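Local coordinates for putative uncharacterized protein (Bacteroides eggerthii DSM 20697, PDB 5BYP) that is of unknown function but has a lipocalin-like fold of the calycin clan, many members of which bind small hydrophobic molecules inside a beta barrel, at residues I30-Q35 with Y122-Y127; L40-C43 with S49-G52; I64-W69 with F93-T98; E81-V84 with S88-N91; K104-E107 with M113-N116. All coordinates share one frame; numbering follows the deposited sequence.

Contact 1: I30-Q35 with Y122-Y127; sequences IFYGFQ and YVFRKY
Tyr-32 and Phe-124 meet edge-to-face across strand 10-18, which pairs with both of their strands and keeps the backbones apart; the nearest CA atoms, Phe-31 CA and Phe-124 CA, are 8.4 Å from each other. Phe-124 presents its CE2-CZ edge to one face of Tyr-32, with Phe-124 CE2 lying 3.7 Å from Tyr-32 CG. The planes are inclined at 54°, a tilted T rather than an upright one. In Phe-124, CG stands anti to the carbonyl carbon (chi1 -56°), a turn that carries the ring away from its own strand and over the tyrosine. Leu-14 and Leu-115 also pack on Phe-124. At the end of the Tyr-32 ring, Tyr-32 OH sits 4.0 Å from Tyr-122 CE2, near the plane of the Tyr-122 ring, whose own hydroxyl is hydrogen-bonded to Arg-101.

A second T-shaped pair forms at the more exposed end. Phe-31 directs CE2 at one face of the C-terminal Tyr-127, off the ring centre, with Phe-31 CE2 4.0 Å from Tyr-127 CG and the planes at 73°. Aromatic C-H edges set against ring faces thus carry the contact, so its cohesion rests on ring shape and burial rather than on polar bonds between the segments.

Contact 2: L40-C43 with S49-G52; sequences LAYC and SYEG
Cys-43 and Glu-51 form an antiparallel hydrogen-bonded pair whose two backbone bonds, Cys-43 N to Glu-51 O at 2.8 Å and Glu-51 N to Cys-43 O at 3.0 Å, are both fairly straight, while the adjoining Tyr-42 and Gly-52 are a non-hydrogen-bonded pair. Beside this second pair run two CA-H...O contacts, one from Gly-52 CA to Ala-41 O (3.2 Å) and one from Tyr-42 CA to Glu-51 O (3.1 Å).

The side chains divide between the two faces of the sheet. Cys-43 and Glu-51 project to one of them, where helix 87-92 lies: Phe-92 packs on Cys-43, and Ser-88 on Glu-51. Tyr-42 points to the other face, across from a glycine that brings no side chain of its own. Its neighbour there is Tyr-50, just outside the strand, which touches the CB of Tyr-42 through CD2 (Tyr-50 CD2 to Tyr-42 CB, 3.8 Å). Tyr-50 holds CG between its backbone N and carbonyl carbon (chi1 59°), and this brings the ring back beside Tyr-42. The two rings are inclined at 65° with centroids 5.8 Å apart, an oblique meeting. Tyr-50 also rests on Met-44, in the connecting loop. The whole is the loop end of a beta hairpin, strands 38-43 and 51-60, two successive strands of the up-and-down barrel expected of a lipocalin-like domain.

Contact 3: I64-W69 with F93-T98; sequences ISITLW and FGWGDT
Leu-68 makes the CH-pi interaction of this contact, placing CD1 over one face of Phe-93, 3.9 Å from the ring centroid and 29° off its normal. The methyl is displaced toward the CD2-CE2 side of the ring, and leucine and phenylalanine approach from opposite directions.

The remaining contacts are apolar and centre on the benzene half of the Trp-95 indole. Leu-68 runs at about a right angle to Trp-95, and its CG lies 3.9 Å from Trp-95 CZ3. Of its two methyls, CD1 serves the phenylalanine, while CD2 lies between Trp-95 CZ3 and the Phe-93 rim. With CG anti to the carbonyl carbon (chi1 -66°), the leucine fork reaches both aromatic residues at once. Ile-66 comes from another side: its CG2 sits at the edge of the indole, near the plane, with Ile-66 CG2 3.7 Å from Trp-95 CH2. Within the loop itself, Phe-93 sets CD1 over one face of the same indole, so the two aromatic residues present a joined surface to the strand.

Strand 63-68 lies between strands 51-60 and 100-108, and its Ile-66 and Leu-68 also pack on Phe-39. Phe-53 meets Phe-93 edge-to-face. Residues 93-98 lead from helix 87-92 into strand 100-108, with the aromatic side chains of this loop set against the barrel strands.

Contact 4: E81-V84 with S88-N91; sequences EELV and SYKN
Tyr-89 lays one face of its ring against Val-84, whose CA stands 3.8 Å from the ring centroid and 22° off the normal, a CH-pi contact made by a backbone carbon. Toward the hydroxyl end of the ring the valine side chain takes over, running alongside the tyrosine in the same direction, with Val-84 CG1 3.7 Å from Tyr-89 CZ. Leu-83 adds a looser approach near the rim, its CG 4.4 Å from Tyr-89 CD2.

CG of Tyr-89 is anti to the backbone N (chi1 168°), which turns the ring back toward the end of the preceding helix. Its phenol then reaches Gly-96 O in the loop beyond, where the two are hydrogen-bonded, and the ring also touches Trp-95. A serine in place of Tyr-89 would probably leave Val-84 without the ring that covers it and Gly-96 O without its phenol partner.

Lys-90 takes a peripheral part: its aliphatic CE lies 4.1 Å from Val-84 O, and NZ makes a weak hydrogen bond to Asn-85 O. In the turn, Ser-86 OG donates to Leu-83 O and accepts a weak bond from Tyr-89 N. The arrangement is a short turn between two consecutive helices, 77-84 and 87-92, in the helical connection that joins barrel strands 63-68 and 100-108.

Contact 5: K104-E107 with M113-N116; sequences KVEE and MRLN
Arg-114 is held between two carboxylates of the facing strand, Glu-106 and Glu-107, at a classic beta bulge in the hairpin of strands 100-108 and 112-117. Its NE donates to Glu-106 OE1 at 2.8 Å, the oxygen lying somewhat out of the guanidinium plane, and NH2 adds a weak bond to the same oxygen. NH1 forms a salt bridge with Glu-107 OE1 (2.9 Å), which sits at the guanidinium edge. Both carboxylates stand steeply to that group, at 76° and 77°, and Glu-106 CB covers one of its faces. The arginine chain starts anti to its N and bends at chi3 (76°), which folds the head back between the two acids. A leucine in place of Arg-114 would probably leave both carboxylates without their shared cation, weakening the side-chain tie across the bulge.

The bulge explains why two consecutive residues point to one arginine: pairing shifts by one between Val-105 with Leu-115 and Glu-107 with Arg-114. On the other face Val-105 CG2 lies 4.0 Å from Leu-115 CD2, and Ile-64 of strand 63-68 packs on both. Ahead of the bulge, Lys-104 pairs with Asn-116, whose OD1 is hydrogen-bonded to Gly-119 N. At the centre of the bulge, Arg-114 O accepts from two backbone donors, Glu-106 N at 2.8 Å and Glu-107 N at 3.2 Å.

Four of the five contacts involve strands of one curled antiparallel sheet, consistent with a lipocalin-like barrel. Contact 1 joins an early strand to the last one and encloses the others along the chain; contact 2, contact 3 and contact 5 follow in series, with contact 4 nested inside contact 3. In the sheet, strand 30-35 neighbours 38-43, strand 112-117 neighbours 120-126, and strand 63-68 of contact 3 lies between 51-60 (contact 2) and 100-108 (contact 5). Contact 4 is helical and lies about 10 Å from contact 3, centre to centre, but about 24 Å from contact 5. Tyr-32 OH touches Phe-93 and Trp-95, and Phe-34 touches Ile-64, so contacts 1 and 3 meet in a shared, largely aromatic interior.

Contact 1: I30-Q35 with Y122-Y127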
# COMPACT_ATOMS: atom_id res chain seq x y z
N ILE A 30 -4.52 -6.61 6.34
CA ILE A 30 -3.98 -5.41 5.68
C ILE A 30 -5.04 -4.31 5.41
O ILE A 30 -6.13 -4.59 4.91
CB ILE A 30 -3.25 -5.83 4.37
CG1 ILE A 30 -2.02 -6.74 4.70
CG2 ILE A 30 -2.88 -4.62 3.48
CD1 ILE A 30 -1.14 -7.20 3.50
N PHE A 31 -4.66 -3.05 5.72
CA PHE A 31 -5.48 -1.85 5.50
C PHE A 31 -4.61 -0.73 4.92
O PHE A 31 -3.45 -0.59 5.31
CB PHE A 31 -6.13 -1.38 6.81
CG PHE A 31 -7.07 -2.38 7.44
CD1 PHE A 31 -6.59 -3.41 8.24
CD2 PHE A 31 -8.45 -2.26 7.28
CE1 PHE A 31 -7.46 -4.33 8.82
CE2 PHE A 31 -9.32 -3.15 7.90
CZ PHE A 31 -8.82 -4.19 8.65
N TYR A 32 -5.17 0.07 3.98
CA TYR A 32 -4.54 1.27 3.40
C TYR A 32 -5.38 2.46 3.76
O TYR A 32 -6.59 2.37 3.71
CB TYR A 32 -4.41 1.16 1.86
CG TYR A 32 -3.22 0.37 1.32
CD1 TYR A 32 -2.72 -0.73 2.02
CD2 TYR A 32 -2.72 0.61 0.05
CE1 TYR A 32 -1.71 -1.53 1.48
CE2 TYR A 32 -1.67 -0.14 -0.48
CZ TYR A 32 -1.19 -1.23 0.23
OH TYR A 32 -0.20 -2.00 -0.32
N GLY A 33 -4.75 3.55 4.16
CA GLY A 33 -5.43 4.78 4.55
C GLY A 33 -5.00 5.95 3.70
O GLY A 33 -3.82 6.08 3.38
N PHE A 34 -5.95 6.79 3.30
CA PHE A 34 -5.68 7.93 2.44
C PHE A 34 -6.28 9.19 3.04
O PHE A 34 -7.43 9.17 3.44
CB PHE A 34 -6.25 7.68 1.03
CG PHE A 34 -5.74 6.42 0.35
CD1 PHE A 34 -6.40 5.21 0.51
CD2 PHE A 34 -4.63 6.47 -0.49
CE1 PHE A 34 -5.92 4.05 -0.11
CE2 PHE A 34 -4.17 5.31 -1.13
CZ PHE A 34 -4.82 4.11 -0.94
N GLN A 35 -5.48 10.25 3.18
CA GLN A 35 -5.96 11.52 3.76
C GLN A 35 -5.23 12.70 3.17
O GLN A 35 -4.08 12.94 3.56
CB GLN A 35 -5.80 11.57 5.31
CG GLN A 35 -6.35 10.39 6.13
CD GLN A 35 -7.85 10.41 6.28
OE1 GLN A 35 -8.50 11.46 6.46
NE2 GLN A 35 -8.44 9.21 6.27
N TYR A 122 -4.85 -5.49 -6.82
CA TYR A 122 -5.01 -5.21 -5.39
C TYR A 122 -6.48 -4.86 -5.16
O TYR A 122 -6.93 -3.82 -5.63
CB TYR A 122 -4.08 -4.07 -4.94
CG TYR A 122 -2.60 -4.40 -4.82
CD1 TYR A 122 -1.90 -4.91 -5.90
CD2 TYR A 122 -1.87 -4.01 -3.70
CE1 TYR A 122 -0.53 -5.15 -5.83
CE2 TYR A 122 -0.50 -4.22 -3.62
CZ TYR A 122 0.17 -4.79 -4.69
OH TYR A 122 1.53 -4.99 -4.60
N VAL A 123 -7.25 -5.78 -4.53
CA VAL A 123 -8.70 -5.64 -4.38
C VAL A 123 -9.05 -5.25 -2.96
O VAL A 123 -8.92 -6.05 -2.03
CB VAL A 123 -9.43 -6.95 -4.81
CG1 VAL A 123 -10.93 -6.82 -4.63
CG2 VAL A 123 -9.08 -7.33 -6.25
N PHE A 124 -9.52 -3.99 -2.80
CA PHE A 124 -9.86 -3.39 -1.51
C PHE A 124 -11.34 -3.14 -1.34
O PHE A 124 -12.04 -2.81 -2.31
CB PHE A 124 -9.14 -2.04 -1.34
CG PHE A 124 -7.64 -2.02 -1.46
CD1 PHE A 124 -7.04 -1.87 -2.70
CD2 PHE A 124 -6.83 -2.02 -0.33
CE1 PHE A 124 -5.65 -1.79 -2.81
CE2 PHE A 124 -5.44 -1.95 -0.44
CZ PHE A 124 -4.85 -1.82 -1.68
N ARG A 125 -11.80 -3.21 -0.09
CA ARG A 125 -13.14 -2.83 0.32
C ARG A 125 -13.04 -1.75 1.40
O ARG A 125 -12.20 -1.87 2.29
CB ARG A 125 -13.96 -4.05 0.78
CG ARG A 125 -14.65 -4.76 -0.40
CD ARG A 125 -15.60 -5.86 0.02
NE ARG A 125 -16.91 -5.74 -0.63
CZ ARG A 125 -17.78 -6.73 -0.72
NH1 ARG A 125 -17.48 -7.93 -0.25
NH2 ARG A 125 -18.95 -6.54 -1.31
N LYS A 126 -13.82 -0.67 1.27
CA LYS A 126 -13.78 0.43 2.24
C LYS A 126 -14.28 -0.06 3.62
O LYS A 126 -15.29 -0.76 3.69
CB LYS A 126 -14.61 1.63 1.73
CG LYS A 126 -14.23 2.93 2.41
CD LYS A 126 -14.79 4.13 1.66
CE LYS A 126 -14.30 5.43 2.24
NZ LYS A 126 -14.64 6.58 1.36
N TYR A 127 -13.54 0.28 4.70
CA TYR A 127 -13.89 -0.17 6.05
C TYR A 127 -14.56 0.97 6.86
O TYR A 127 -13.87 1.93 7.29
CB TYR A 127 -12.64 -0.70 6.77
CG TYR A 127 -12.93 -1.49 8.02
CD1 TYR A 127 -13.37 -2.80 7.96
CD2 TYR A 127 -12.64 -0.96 9.28
CE1 TYR A 127 -13.59 -3.55 9.12
CE2 TYR A 127 -12.85 -1.70 10.45
CZ TYR A 127 -13.32 -3.00 10.36
OH TYR A 127 -13.53 -3.73 11.51
OXT TYR A 127 -15.80 0.91 7.05

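Contact 2: L40-C43 with S49-G52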
# COMPACT_ATOMS: atom_id res chain seq x y z
N LEU A 40 -1.35 6.01 4.85
CA LEU A 40 -1.22 5.16 6.03
C LEU A 40 -1.45 3.74 5.64
O LEU A 40 -2.29 3.47 4.79
CB LEU A 40 -2.24 5.58 7.11
CG LEU A 40 -2.16 7.02 7.62
CD1 LEU A 40 -3.45 7.43 8.30
CD2 LEU A 40 -0.95 7.24 8.55
N ALA A 41 -0.75 2.81 6.27
CA ALA A 41 -0.95 1.39 6.04
C ALA A 41 -0.74 0.62 7.35
O ALA A 41 0.12 1.02 8.15
CB ALA A 41 -0.01 0.89 4.96
N TYR A 42 -1.59 -0.41 7.64
CA TYR A 42 -1.48 -1.18 8.89
C TYR A 42 -1.69 -2.69 8.67
O TYR A 42 -2.56 -3.10 7.89
CB TYR A 42 -2.44 -0.69 9.99
CG TYR A 42 -3.19 0.59 9.69
CD1 TYR A 42 -2.58 1.84 9.87
CD2 TYR A 42 -4.54 0.58 9.37
CE1 TYR A 42 -3.27 3.02 9.61
CE2 TYR A 42 -5.24 1.76 9.14
CZ TYR A 42 -4.60 2.98 9.27
OH TYR A 42 -5.29 4.16 9.06
N CYS A 43 -0.90 -3.49 9.42
CA CYS A 43 -0.96 -4.95 9.45
C CYS A 43 -1.45 -5.37 10.80
O CYS A 43 -0.83 -5.05 11.80
CB CYS A 43 0.40 -5.56 9.15
SG CYS A 43 0.34 -7.34 8.87
N SER A 49 -2.88 -5.70 18.69
CA SER A 49 -1.81 -4.81 18.28
C SER A 49 -1.70 -4.82 16.78
O SER A 49 -2.12 -5.78 16.15
CB SER A 49 -0.50 -5.26 18.92
OG SER A 49 0.57 -4.37 18.62
N TYR A 50 -1.19 -3.75 16.20
CA TYR A 50 -0.98 -3.65 14.75
C TYR A 50 0.30 -2.86 14.42
O TYR A 50 0.74 -2.00 15.18
CB TYR A 50 -2.19 -3.01 14.01
CG TYR A 50 -2.56 -1.61 14.45
CD1 TYR A 50 -3.47 -1.40 15.47
CD2 TYR A 50 -2.05 -0.49 13.79
CE1 TYR A 50 -3.80 -0.12 15.90
CE2 TYR A 50 -2.36 0.81 14.22
CZ TYR A 50 -3.24 0.99 15.28
OH TYR A 50 -3.57 2.26 15.71
N GLU A 51 0.90 -3.18 13.29
CA GLU A 51 2.09 -2.46 12.84
C GLU A 51 1.68 -1.49 11.74
O GLU A 51 0.85 -1.84 10.90
CB GLU A 51 3.18 -3.44 12.37
CG GLU A 51 4.57 -2.82 12.30
CD GLU A 51 5.42 -3.28 11.13
OE1 GLU A 51 5.00 -4.21 10.38
OE2 GLU A 51 6.52 -2.71 10.95
N GLY A 52 2.23 -0.29 11.78
CA GLY A 52 1.89 0.77 10.84
C GLY A 52 3.02 1.36 10.00
O GLY A 52 4.20 1.28 10.37

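Contact 3: I64-W69 with F93-T98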
# COMPACT_ATOMS: atom_id res chain seq x y z
N ILE A 64 -1.80 6.20 -9.22
CA ILE A 64 -1.54 6.66 -7.87
C ILE A 64 -0.12 6.22 -7.52
O ILE A 64 0.24 5.04 -7.69
CB ILE A 64 -2.61 6.18 -6.82
CG1 ILE A 64 -2.28 6.71 -5.43
CG2 ILE A 64 -2.79 4.64 -6.82
CD1 ILE A 64 -3.44 6.82 -4.52
N SER A 65 0.71 7.18 -7.12
CA SER A 65 2.10 6.90 -6.77
C SER A 65 2.27 6.96 -5.29
O SER A 65 2.30 8.05 -4.71
CB SER A 65 3.04 7.87 -7.47
OG SER A 65 3.20 7.52 -8.83
N ILE A 66 2.37 5.79 -4.65
CA ILE A 66 2.53 5.74 -3.20
C ILE A 66 4.03 5.67 -2.86
O ILE A 66 4.74 4.78 -3.31
CB ILE A 66 1.74 4.59 -2.54
CG1 ILE A 66 0.28 4.47 -3.10
CG2 ILE A 66 1.77 4.78 -1.03
CD1 ILE A 66 -0.54 3.32 -2.53
N THR A 67 4.48 6.64 -2.05
CA THR A 67 5.86 6.74 -1.57
C THR A 67 5.86 6.66 -0.06
O THR A 67 5.07 7.36 0.59
CB THR A 67 6.52 8.03 -2.07
OG1 THR A 67 6.30 8.17 -3.48
CG2 THR A 67 8.01 8.09 -1.77
N LEU A 68 6.69 5.78 0.52
CA LEU A 68 6.77 5.63 1.97
C LEU A 68 7.79 6.58 2.58
O LEU A 68 8.90 6.75 2.05
CB LEU A 68 7.14 4.20 2.37
CG LEU A 68 6.14 3.11 2.08
CD1 LEU A 68 6.48 1.90 2.87
CD2 LEU A 68 4.72 3.56 2.41
N TRP A 69 7.45 7.12 3.77
CA TRP A 69 8.30 8.02 4.51
C TRP A 69 9.09 7.27 5.61
O TRP A 69 8.52 6.46 6.33
CB TRP A 69 7.48 9.14 5.12
CG TRP A 69 8.32 10.31 5.47
CD1 TRP A 69 8.86 10.58 6.69
CD2 TRP A 69 8.94 11.23 4.55
NE1 TRP A 69 9.67 11.69 6.62
CE2 TRP A 69 9.76 12.09 5.30
CE3 TRP A 69 8.86 11.42 3.15
CZ2 TRP A 69 10.46 13.15 4.73
CZ3 TRP A 69 9.55 12.47 2.58
CH2 TRP A 69 10.32 13.34 3.37
N PHE A 93 4.85 -4.75 2.01
CA PHE A 93 4.84 -4.08 0.73
C PHE A 93 5.56 -4.88 -0.34
O PHE A 93 4.93 -5.24 -1.33
CB PHE A 93 5.44 -2.68 0.84
CG PHE A 93 4.65 -1.78 1.75
CD1 PHE A 93 3.41 -1.28 1.35
CD2 PHE A 93 5.11 -1.49 3.03
CE1 PHE A 93 2.69 -0.42 2.19
CE2 PHE A 93 4.38 -0.64 3.86
CZ PHE A 93 3.19 -0.08 3.42
N GLY A 94 6.86 -5.11 -0.15
CA GLY A 94 7.70 -5.80 -1.12
C GLY A 94 7.99 -4.91 -2.32
O GLY A 94 8.31 -5.40 -3.39
N TRP A 95 7.89 -3.59 -2.13
CA TRP A 95 8.07 -2.59 -3.18
C TRP A 95 9.55 -2.34 -3.53
O TRP A 95 9.83 -1.47 -4.37
CB TRP A 95 7.43 -1.25 -2.77
CG TRP A 95 5.95 -1.32 -2.53
CD1 TRP A 95 5.11 -2.35 -2.82
CD2 TRP A 95 5.13 -0.24 -2.07
NE1 TRP A 95 3.81 -2.01 -2.51
CE2 TRP A 95 3.80 -0.72 -2.03
CE3 TRP A 95 5.39 1.06 -1.60
CZ2 TRP A 95 2.74 0.05 -1.56
CZ3 TRP A 95 4.34 1.81 -1.11
CH2 TRP A 95 3.04 1.32 -1.10
N GLY A 96 10.46 -3.07 -2.89
CA GLY A 96 11.88 -2.97 -3.16
C GLY A 96 12.55 -1.81 -2.46
O GLY A 96 11.90 -1.08 -1.70
N ASP A 97 13.84 -1.60 -2.76
CA ASP A 97 14.70 -0.59 -2.13
C ASP A 97 14.15 0.84 -2.23
O ASP A 97 14.43 1.66 -1.35
CB ASP A 97 16.09 -0.64 -2.78
CG ASP A 97 17.11 0.29 -2.17
OD1 ASP A 97 17.63 -0.02 -1.05
OD2 ASP A 97 17.40 1.32 -2.80
N THR A 98 13.39 1.14 -3.28
CA THR A 98 12.93 2.50 -3.52
C THR A 98 11.84 2.94 -2.48
O THR A 98 11.76 4.14 -2.16
CB THR A 98 12.44 2.66 -4.97
OG1 THR A 98 12.37 4.04 -5.29
CG2 THR A 98 11.10 1.99 -5.24

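Contact 4: E81-V84 with S88-N91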
# COMPACT_ATOMS: atom_id res chain seq x y z
N GLU A 81 16.94 3.09 4.52
CA GLU A 81 17.54 1.77 4.41
C GLU A 81 17.16 0.87 5.62
O GLU A 81 16.89 -0.32 5.41
CB GLU A 81 19.06 1.84 4.25
CG GLU A 81 19.49 2.24 2.84
CD GLU A 81 18.87 1.47 1.67
OE1 GLU A 81 19.07 0.24 1.60
OE2 GLU A 81 18.21 2.10 0.82
N GLU A 82 17.01 1.46 6.84
CA GLU A 82 16.52 0.71 8.00
C GLU A 82 15.09 0.20 7.77
O GLU A 82 14.73 -0.86 8.25
CB GLU A 82 16.57 1.57 9.29
CG GLU A 82 17.99 1.85 9.78
CD GLU A 82 18.12 2.79 10.98
OE1 GLU A 82 17.11 3.00 11.69
OE2 GLU A 82 19.25 3.29 11.22
N LEU A 83 14.28 0.95 7.00
CA LEU A 83 12.88 0.61 6.74
C LEU A 83 12.75 -0.42 5.63
O LEU A 83 12.11 -1.44 5.83
CB LEU A 83 12.08 1.89 6.38
CG LEU A 83 10.72 1.71 5.70
CD1 LEU A 83 9.72 1.14 6.66
CD2 LEU A 83 10.22 3.03 5.11
N VAL A 84 13.32 -0.11 4.44
CA VAL A 84 13.16 -0.94 3.23
C VAL A 84 13.87 -2.30 3.35
O VAL A 84 13.62 -3.17 2.53
CB VAL A 84 13.57 -0.22 1.91
CG1 VAL A 84 12.59 0.89 1.59
CG2 VAL A 84 14.99 0.32 1.97
N SER A 88 9.26 -6.67 7.91
CA SER A 88 7.90 -6.17 7.97
C SER A 88 7.51 -5.51 6.65
O SER A 88 6.43 -5.77 6.13
CB SER A 88 7.77 -5.17 9.11
OG SER A 88 8.40 -5.64 10.30
N TYR A 89 8.42 -4.70 6.10
CA TYR A 89 8.27 -4.01 4.83
C TYR A 89 8.32 -5.02 3.67
O TYR A 89 7.48 -4.99 2.76
CB TYR A 89 9.38 -2.95 4.69
CG TYR A 89 9.51 -2.36 3.31
CD1 TYR A 89 10.35 -2.94 2.36
CD2 TYR A 89 8.82 -1.21 2.95
CE1 TYR A 89 10.47 -2.41 1.08
CE2 TYR A 89 8.91 -0.69 1.66
CZ TYR A 89 9.77 -1.27 0.74
OH TYR A 89 9.87 -0.77 -0.52
N LYS A 90 9.27 -5.93 3.72
CA LYS A 90 9.38 -6.96 2.68
C LYS A 90 8.09 -7.84 2.62
O LYS A 90 7.60 -8.14 1.53
CB LYS A 90 10.62 -7.83 2.90
CG LYS A 90 11.90 -7.14 2.41
CD LYS A 90 13.13 -7.70 3.10
CE LYS A 90 14.39 -7.17 2.51
NZ LYS A 90 15.57 -7.59 3.31
N ASN A 91 7.52 -8.18 3.78
CA ASN A 91 6.32 -9.01 3.79
C ASN A 91 5.07 -8.21 3.46
O ASN A 91 4.14 -8.76 2.86
CB ASN A 91 6.14 -9.69 5.15
CG ASN A 91 7.29 -10.57 5.60
OD1 ASN A 91 8.26 -10.82 4.87
ND2 ASN A 91 7.24 -10.97 6.87

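Contact 5: K104-E107 with M113-N116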
# COMPACT_ATOMS: atom_id res chain seq x y z
N LYS A 104 -2.00 1.38 -11.36
CA LYS A 104 -3.07 1.79 -12.25
C LYS A 104 -4.37 1.66 -11.48
O LYS A 104 -4.61 0.62 -10.87
CB LYS A 104 -3.08 0.96 -13.55
CG LYS A 104 -1.93 1.27 -14.53
CD LYS A 104 -2.07 2.60 -15.29
CE LYS A 104 -3.07 2.58 -16.43
NZ LYS A 104 -3.15 3.91 -17.11
N VAL A 105 -5.15 2.74 -11.42
CA VAL A 105 -6.44 2.71 -10.71
C VAL A 105 -7.49 2.13 -11.66
O VAL A 105 -7.95 2.83 -12.56
CB VAL A 105 -6.85 4.09 -10.16
CG1 VAL A 105 -8.16 3.99 -9.37
CG2 VAL A 105 -5.73 4.68 -9.29
N GLU A 106 -7.82 0.84 -11.48
CA GLU A 106 -8.82 0.17 -12.32
C GLU A 106 -10.24 0.46 -11.83
O GLU A 106 -11.15 0.65 -12.64
CB GLU A 106 -8.58 -1.35 -12.36
CG GLU A 106 -7.27 -1.75 -13.02
CD GLU A 106 -7.13 -3.22 -13.34
OE1 GLU A 106 -8.00 -4.02 -12.91
OE2 GLU A 106 -6.17 -3.58 -14.06
N GLU A 107 -10.42 0.51 -10.50
CA GLU A 107 -11.71 0.76 -9.86
C GLU A 107 -11.55 1.61 -8.61
O GLU A 107 -10.58 1.42 -7.85
CB GLU A 107 -12.40 -0.58 -9.50
CG GLU A 107 -13.84 -0.47 -9.00
CD GLU A 107 -14.59 -1.78 -8.84
OE1 GLU A 107 -14.05 -2.84 -9.24
OE2 GLU A 107 -15.73 -1.74 -8.33
N MSE A 113 -12.25 -0.62 -4.42
CA MSE A 113 -11.04 -0.06 -5.02
C MSE A 113 -10.17 -1.20 -5.57
O MSE A 113 -9.88 -2.15 -4.84
CB MSE A 113 -10.25 0.80 -4.01
CG MSE A 113 -8.93 1.36 -4.56
SE MSE A 113 -7.62 1.73 -3.18
CE MSE A 113 -8.55 3.17 -2.28
N ARG A 114 -9.76 -1.09 -6.85
CA ARG A 114 -8.91 -2.11 -7.45
C ARG A 114 -7.71 -1.45 -8.12
O ARG A 114 -7.87 -0.69 -9.08
CB ARG A 114 -9.69 -3.01 -8.43
CG ARG A 114 -8.90 -4.27 -8.82
CD ARG A 114 -9.69 -5.26 -9.65
NE ARG A 114 -9.85 -4.85 -11.04
CZ ARG A 114 -10.98 -4.36 -11.55
NH1 ARG A 114 -12.05 -4.23 -10.78
NH2 ARG A 114 -11.04 -4.00 -12.82
N LEU A 115 -6.53 -1.71 -7.57
CA LEU A 115 -5.26 -1.20 -8.10
C LEU A 115 -4.57 -2.29 -8.91
O LEU A 115 -4.84 -3.48 -8.72
CB LEU A 115 -4.34 -0.72 -6.96
CG LEU A 115 -4.92 0.33 -6.02
CD1 LEU A 115 -3.99 0.58 -4.89
CD2 LEU A 115 -5.22 1.64 -6.76
N ASN A 116 -3.69 -1.91 -9.83
CA ASN A 116 -3.04 -2.90 -10.66
C ASN A 116 -1.57 -2.62 -10.77
O ASN A 116 -1.17 -1.52 -11.15
CB ASN A 116 -3.69 -2.95 -12.04
CG ASN A 116 -3.20 -4.07 -12.89
OD1 ASN A 116 -2.07 -4.06 -13.43
ND2 ASN A 116 -4.04 -5.07 -13.06